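Local coordinates for protein arabinogalactan endo-1,4-beta-galactosidase (PDB 7OSK) that probably hydrolyses internal beta-1,4-galactosidic links of galactan and arabinogalactan, acting through its calcium-binding, TIM-barrel glycosyl hydrolase family 53 domain, at residues G189-N194 and A259-P264; T293-T298 and A328-D333. All coordinates share one frame; numbering follows the deposited sequence.

Contact 1. Residues G189-N194 and A259-P264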
loop_
_atom_site.group_PDB
_atom_site.type_symbol
_atom_site.label_atom_id
_atom_site.label_comp_id
_atom_site.label_asym_id
_atom_site.label_seq_id
_atom_site.Cartn_x
_atom_site.Cartn_y
_atom_site.Cartn_z
ATOM N N GLY A 189 7.169 4.236 -7.307
ATOM C CA GLY A 189 7.878 4.477 -6.064
ATOM C C GLY A 189 6.930 4.433 -4.882
ATOM O O GLY A 189 5.718 4.553 -5.060
ATOM N N ASN A 190 7.475 4.259 -3.679
ATOM C CA ASN A 190 6.656 4.228 -2.468
ATOM C C ASN A 190 6.963 5.403 -1.554
ATOM O O ASN A 190 8.079 5.531 -1.046
ATOM C CB ASN A 190 6.857 2.921 -1.697
ATOM C CG ASN A 190 5.803 2.717 -0.621
ATOM O OD1 ASN A 190 4.636 2.471 -0.926
ATOM N ND2 ASN A 190 6.207 2.821 0.641
ATOM N N GLU A 191 5.955 6.244 -1.339
ATOM C CA GLU A 191 6.090 7.440 -0.518
ATOM C C GLU A 191 7.315 8.244 -0.950
ATOM O O GLU A 191 8.289 8.381 -0.207
ATOM C CB GLU A 191 6.176 7.061 0.961
ATOM C CG GLU A 191 4.934 6.347 1.472
ATOM C CD GLU A 191 5.021 5.978 2.939
ATOM O OE1 GLU A 191 6.012 6.355 3.597
ATOM O OE2 GLU A 191 4.091 5.313 3.437
ATOM N N ILE A 192 7.243 8.777 -2.165
ATOM C CA ILE A 192 8.375 9.446 -2.798
ATOM C C ILE A 192 8.418 10.937 -2.452
ATOM O O ILE A 192 8.740 11.771 -3.295
ATOM C CB ILE A 192 8.326 9.269 -4.333
ATOM C CG1 ILE A 192 6.938 9.630 -4.870
ATOM C CG2 ILE A 192 8.648 7.833 -4.707
ATOM C CD1 ILE A 192 6.949 10.151 -6.287
ATOM N N ASN A 193 8.091 11.260 -1.203
ATOM C CA ASN A 193 8.117 12.639 -0.726
ATOM C C ASN A 193 9.470 13.297 -0.980
ATOM O O ASN A 193 9.552 14.366 -1.588
ATOM C CB ASN A 193 7.793 12.694 0.771
ATOM C CG ASN A 193 6.423 12.126 1.096
ATOM O OD1 ASN A 193 6.007 11.114 0.528
ATOM N ND2 ASN A 193 5.712 12.778 2.013
ATOM N N ASN A 194 10.527 12.640 -0.515
ATOM C CA ASN A 194 11.887 13.134 -0.682
ATOM C C ASN A 194 12.534 12.501 -1.905
ATOM O O ASN A 194 13.758 12.386 -1.990
ATOM C CB ASN A 194 12.707 12.845 0.574
ATOM C CG ASN A 194 12.111 13.483 1.811
ATOM O OD1 ASN A 194 11.539 14.569 1.745
ATOM N ND2 ASN A 194 12.232 12.807 2.947
ATOM N N ALA A 259 -1.881 9.333 -4.319
ATOM C CA ALA A 259 -2.052 8.371 -3.239
ATOM C C ALA A 259 -1.527 8.927 -1.919
ATOM O O ALA A 259 -0.569 9.702 -1.897
ATOM C CB ALA A 259 -1.358 7.073 -3.579
ATOM N N ILE A 260 -2.162 8.515 -0.826
ATOM C CA ILE A 260 -1.847 9.025 0.503
ATOM C C ILE A 260 -1.574 7.889 1.484
ATOM O O ILE A 260 -2.298 6.893 1.509
ATOM C CB ILE A 260 -3.005 9.888 1.054
ATOM C CG1 ILE A 260 -3.251 11.095 0.149
ATOM C CG2 ILE A 260 -2.706 10.366 2.470
ATOM C CD1 ILE A 260 -4.636 11.694 0.299
ATOM N N SER A 261 -0.522 8.044 2.284
ATOM C CA SER A 261 -0.305 7.183 3.443
ATOM C C SER A 261 -0.798 7.913 4.676
ATOM O O SER A 261 -0.182 8.885 5.105
ATOM C CB SER A 261 1.171 6.815 3.610
ATOM O OG SER A 261 1.617 5.971 2.568
ATOM N N PHE A 262 -1.912 7.452 5.238
ATOM C CA PHE A 262 -2.458 8.070 6.440
ATOM C C PHE A 262 -2.568 7.089 7.601
ATOM O O PHE A 262 -3.483 6.268 7.661
ATOM C CB PHE A 262 -3.830 8.683 6.169
ATOM C CG PHE A 262 -4.408 9.387 7.362
ATOM C CD1 PHE A 262 -3.770 10.491 7.898
ATOM C CD2 PHE A 262 -5.571 8.937 7.960
ATOM C CE1 PHE A 262 -4.287 11.140 9.001
ATOM C CE2 PHE A 262 -6.091 9.586 9.065
ATOM C CZ PHE A 262 -5.446 10.686 9.586
ATOM N N TYR A 263 -1.606 7.189 8.512
ATOM C CA TYR A 263 -1.661 6.522 9.804
ATOM C C TYR A 263 -1.954 7.586 10.864
ATOM O O TYR A 263 -1.094 8.424 11.143
ATOM C CB TYR A 263 -0.347 5.801 10.108
ATOM C CG TYR A 263 -0.003 4.716 9.108
ATOM C CD1 TYR A 263 -0.633 3.479 9.151
ATOM C CD2 TYR A 263 0.953 4.929 8.121
ATOM C CE1 TYR A 263 -0.324 2.488 8.243
ATOM C CE2 TYR A 263 1.270 3.943 7.209
ATOM C CZ TYR A 263 0.630 2.725 7.275
ATOM O OH TYR A 263 0.948 1.744 6.365
ATOM N N PRO A 264 -3.172 7.573 11.441
ATOM C CA PRO A 264 -3.591 8.644 12.357
ATOM C C PRO A 264 -2.622 8.887 13.511
ATOM O O PRO A 264 -2.449 10.026 13.944
ATOM C CB PRO A 264 -4.936 8.141 12.895
ATOM C CG PRO A 264 -5.420 7.178 11.890
ATOM C CD PRO A 264 -4.203 6.525 11.327
#
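The E191 side chain reaches over to the hydroxyl end of S261, overlapping its CB and OG, at the C-terminal mouth of the (beta/alpha)8 barrel of family 53. E191 lies in the loop just after strand 185-188, the fourth of the barrel, whereas S261 sits near the end of strand 257-261, the sixth; strand 228-234 runs between them. This explains why the backbones stay well apart, with 7.5 Å between E191 CA and S261 CA, and why side chains alone close the gap. From CG onward the E191 chain is fully extended (chi2 -180°), and the side chain lies against H232 and A234 of the intervening strand. The CB of S261 points toward the glutamate, and its OG also bonds to H232 NE2, so this hydroxyl ties neighbouring strand 228-234 to the carboxylate. Both residues are buried; a hexane-1,6-diol, probably from the crystallisation liquor, lies about 6 Å from the E191 side chain and may mark a pocket at the barrel mouth, where TIM-barrel enzymes place their active sites. S261 OG donates to E191 OE2 at 2.7 Å, coming to the anti side of that oxygen and 35° out of the carboxylate plane.

Contact 2. Residues T293-T298 and A328-D333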
loop_
_atom_site.group_PDB
_atom_site.type_symbol
_atom_site.label_atom_id
_atom_site.label_comp_id
_atom_site.label_asym_id
_atom_site.label_seq_id
_atom_site.Cartn_x
_atom_site.Cartn_y
_atom_site.Cartn_z
ATOM N N THR A 293 -2.953 2.676 5.140
ATOM C CA THR A 293 -3.550 3.115 6.391
ATOM C C THR A 293 -3.803 1.892 7.260
ATOM O O THR A 293 -3.984 0.787 6.747
ATOM C CB THR A 293 -4.866 3.888 6.164
ATOM O OG1 THR A 293 -5.358 4.374 7.417
ATOM C CG2 THR A 293 -5.920 3.002 5.517
ATOM N N ALA A 294 -3.804 2.083 8.574
ATOM C CA ALA A 294 -4.045 0.979 9.491
ATOM C C ALA A 294 -4.311 1.478 10.898
ATOM O O ALA A 294 -4.033 2.630 11.222
ATOM C CB ALA A 294 -2.863 0.025 9.493
ATOM N N TYR A 295 -4.858 0.600 11.730
ATOM C CA TYR A 295 -5.045 0.899 13.141
ATOM C C TYR A 295 -5.013 -0.386 13.953
ATOM O O TYR A 295 -5.088 -1.483 13.396
ATOM C CB TYR A 295 -6.359 1.639 13.379
ATOM C CG TYR A 295 -6.306 2.540 14.586
ATOM C CD1 TYR A 295 -5.651 3.763 14.530
ATOM C CD2 TYR A 295 -6.895 2.167 15.784
ATOM C CE1 TYR A 295 -5.589 4.590 15.627
ATOM C CE2 TYR A 295 -6.840 2.989 16.892
ATOM C CZ TYR A 295 -6.183 4.202 16.808
ATOM O OH TYR A 295 -6.118 5.035 17.901
ATOM N N ALA A 296 -4.901 -0.240 15.270
ATOM C CA ALA A 296 -4.763 -1.387 16.155
ATOM C C ALA A 296 -6.117 -1.920 16.612
ATOM O O ALA A 296 -6.956 -1.167 17.106
ATOM C CB ALA A 296 -3.915 -1.016 17.357
ATOM N N TRP A 297 -6.323 -3.223 16.433
ATOM C CA TRP A 297 -7.502 -3.898 16.965
ATOM C C TRP A 297 -7.224 -4.400 18.381
ATOM O O TRP A 297 -8.132 -4.858 19.078
ATOM C CB TRP A 297 -7.924 -5.058 16.057
ATOM C CG TRP A 297 -6.863 -6.116 15.870
ATOM C CD1 TRP A 297 -5.851 -6.108 14.956
ATOM C CD2 TRP A 297 -6.720 -7.334 16.612
ATOM N NE1 TRP A 297 -5.084 -7.240 15.086
ATOM C CE2 TRP A 297 -5.596 -8.010 16.096
ATOM C CE3 TRP A 297 -7.431 -7.917 17.664
ATOM C CZ2 TRP A 297 -5.167 -9.237 16.595
ATOM C CZ3 TRP A 297 -7.003 -9.135 18.159
ATOM C CH2 TRP A 297 -5.882 -9.781 17.624
ATOM N N THR A 298 -5.964 -4.304 18.799
ATOM C CA THR A 298 -5.556 -4.675 20.150
ATOM C C THR A 298 -4.184 -4.086 20.453
ATOM O O THR A 298 -3.527 -3.548 19.566
ATOM C CB THR A 298 -5.506 -6.204 20.339
ATOM O OG1 THR A 298 -5.078 -6.511 21.673
ATOM C CG2 THR A 298 -4.544 -6.838 19.345
ATOM N N ALA A 328 -12.535 -0.805 13.338
ATOM C CA ALA A 328 -13.583 -0.738 12.330
ATOM C C ALA A 328 -14.159 0.671 12.235
ATOM O O ALA A 328 -14.432 1.167 11.141
ATOM C CB ALA A 328 -14.682 -1.739 12.647
ATOM N N SER A 329 -14.343 1.309 13.387
ATOM C CA SER A 329 -14.874 2.667 13.433
ATOM C C SER A 329 -13.974 3.618 12.654
ATOM O O SER A 329 -14.452 4.489 11.928
ATOM C CB SER A 329 -15.015 3.144 14.880
ATOM O OG SER A 329 -15.926 2.332 15.599
ATOM N N PHE A 330 -12.666 3.441 12.808
ATOM C CA PHE A 330 -11.700 4.269 12.100
ATOM C C PHE A 330 -11.784 4.074 10.587
ATOM O O PHE A 330 -11.779 5.049 9.834
ATOM C CB PHE A 330 -10.281 3.967 12.581
ATOM C CG PHE A 330 -9.218 4.367 11.601
ATOM C CD1 PHE A 330 -9.017 5.700 11.282
ATOM C CD2 PHE A 330 -8.421 3.413 10.993
ATOM C CE1 PHE A 330 -8.044 6.073 10.376
ATOM C CE2 PHE A 330 -7.443 3.780 10.087
ATOM C CZ PHE A 330 -7.255 5.113 9.779
ATOM N N ILE A 331 -11.865 2.821 10.149
ATOM C CA ILE A 331 -11.893 2.511 8.721
ATOM C C ILE A 331 -13.146 3.072 8.056
ATOM O O ILE A 331 -13.064 3.706 7.003
ATOM C CB ILE A 331 -11.820 0.989 8.468
ATOM C CG1 ILE A 331 -10.463 0.446 8.921
ATOM C CG2 ILE A 331 -12.042 0.673 6.984
ATOM C CD1 ILE A 331 -10.338 -1.069 8.843
ATOM N N ARG A 332 -14.303 2.827 8.663
ATOM C CA ARG A 332 -15.562 3.343 8.137
ATOM C C ARG A 332 -15.519 4.865 8.030
ATOM O O ARG A 332 -15.994 5.439 7.048
ATOM C CB ARG A 332 -16.736 2.914 9.020
ATOM C CG ARG A 332 -18.107 3.381 8.525
ATOM C CD ARG A 332 -18.833 4.211 9.581
ATOM N NE ARG A 332 -18.403 5.611 9.592
ATOM C CZ ARG A 332 -19.116 6.632 9.118
ATOM N NH1 ARG A 332 -20.316 6.443 8.582
ATOM N NH2 ARG A 332 -18.625 7.861 9.183
ATOM N N ASP A 333 -14.944 5.512 9.040
ATOM C CA ASP A 333 -14.888 6.968 9.085
ATOM C C ASP A 333 -13.892 7.527 8.071
ATOM O O ASP A 333 -14.062 8.643 7.577
ATOM C CB ASP A 333 -14.529 7.443 10.496
ATOM C CG ASP A 333 -15.647 7.203 11.495
ATOM O OD1 ASP A 333 -16.780 6.902 11.065
ATOM O OD2 ASP A 333 -15.396 7.322 12.712
#
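F330 on helix 324-342 touches T293, A294 and Y295, the residues by which strand 287-293 passes into its following loop. Its CB leaves the helix toward residues 293-298, and CG stands anti to the backbone N (chi1 159°), carrying the ring to the 293-295 backbone. CD2 then meets the CB of Y295 at 3.6 Å, an apolar contact near the base of the tyrosine. The next atom along the same side, CE2, lies 3.8 Å from A294 O, approached obliquely to the ring, and also borders T293. At the tip, CZ faces T293 OG1, which lies at the ring edge and in its plane, 3.1 Å from that carbon. This hydroxyl is already engaged: it hydrogen-bonds to F262 O, so the phenylalanine covers a satisfied polar atom. The two aromatic rings are tilted obliquely at 42°, with 5.6 Å between the centroid of Y295 and that of F330. Y295 turns another part of its surface to F309, edge-to-face, while P264 packs on F330 from helix 264-267. With an alanine here instead of F330, the ring's contacts with Y295 CB and T293 OG1 would be lost, which is likely to open a gap between the loop and helix 324-342, although the T293 hydroxyl would keep its bond to F262 O. All four touching residues are buried. A weak hydrogen bond from Q327 NE2 to Y295 O adds a polar link three residues before F330. Here the F330 ring lies at the end of strand 287-293, on the long helix that leads back to strand 346-352, the eighth; outer helices packed against barrel strands are typical of the (beta/alpha)8 fold.

Contact 1 closes before contact 2 opens along the chain, and their centres lie 18 Å apart in one eight-stranded barrel. The 189-194 with 259-264 pair bridges the ends of strands four and six at the buried mouth; the 293-298 with 328-333 pair sits farther out, between the end of strand seven and helix 324-342. Strands 257-261 and 287-293 are neighbours, so residues 259-264 and 293-298 touch: Y263 CD1 packs 3.5 Å from A294 N, and Y263 OH hydrogen-bonds to E292 just before contact 2. Together the contacts connect the barrel mouth with its outer helical layer; the A294 side chain is about 11 Å from those of calcium ligands N307 and N370.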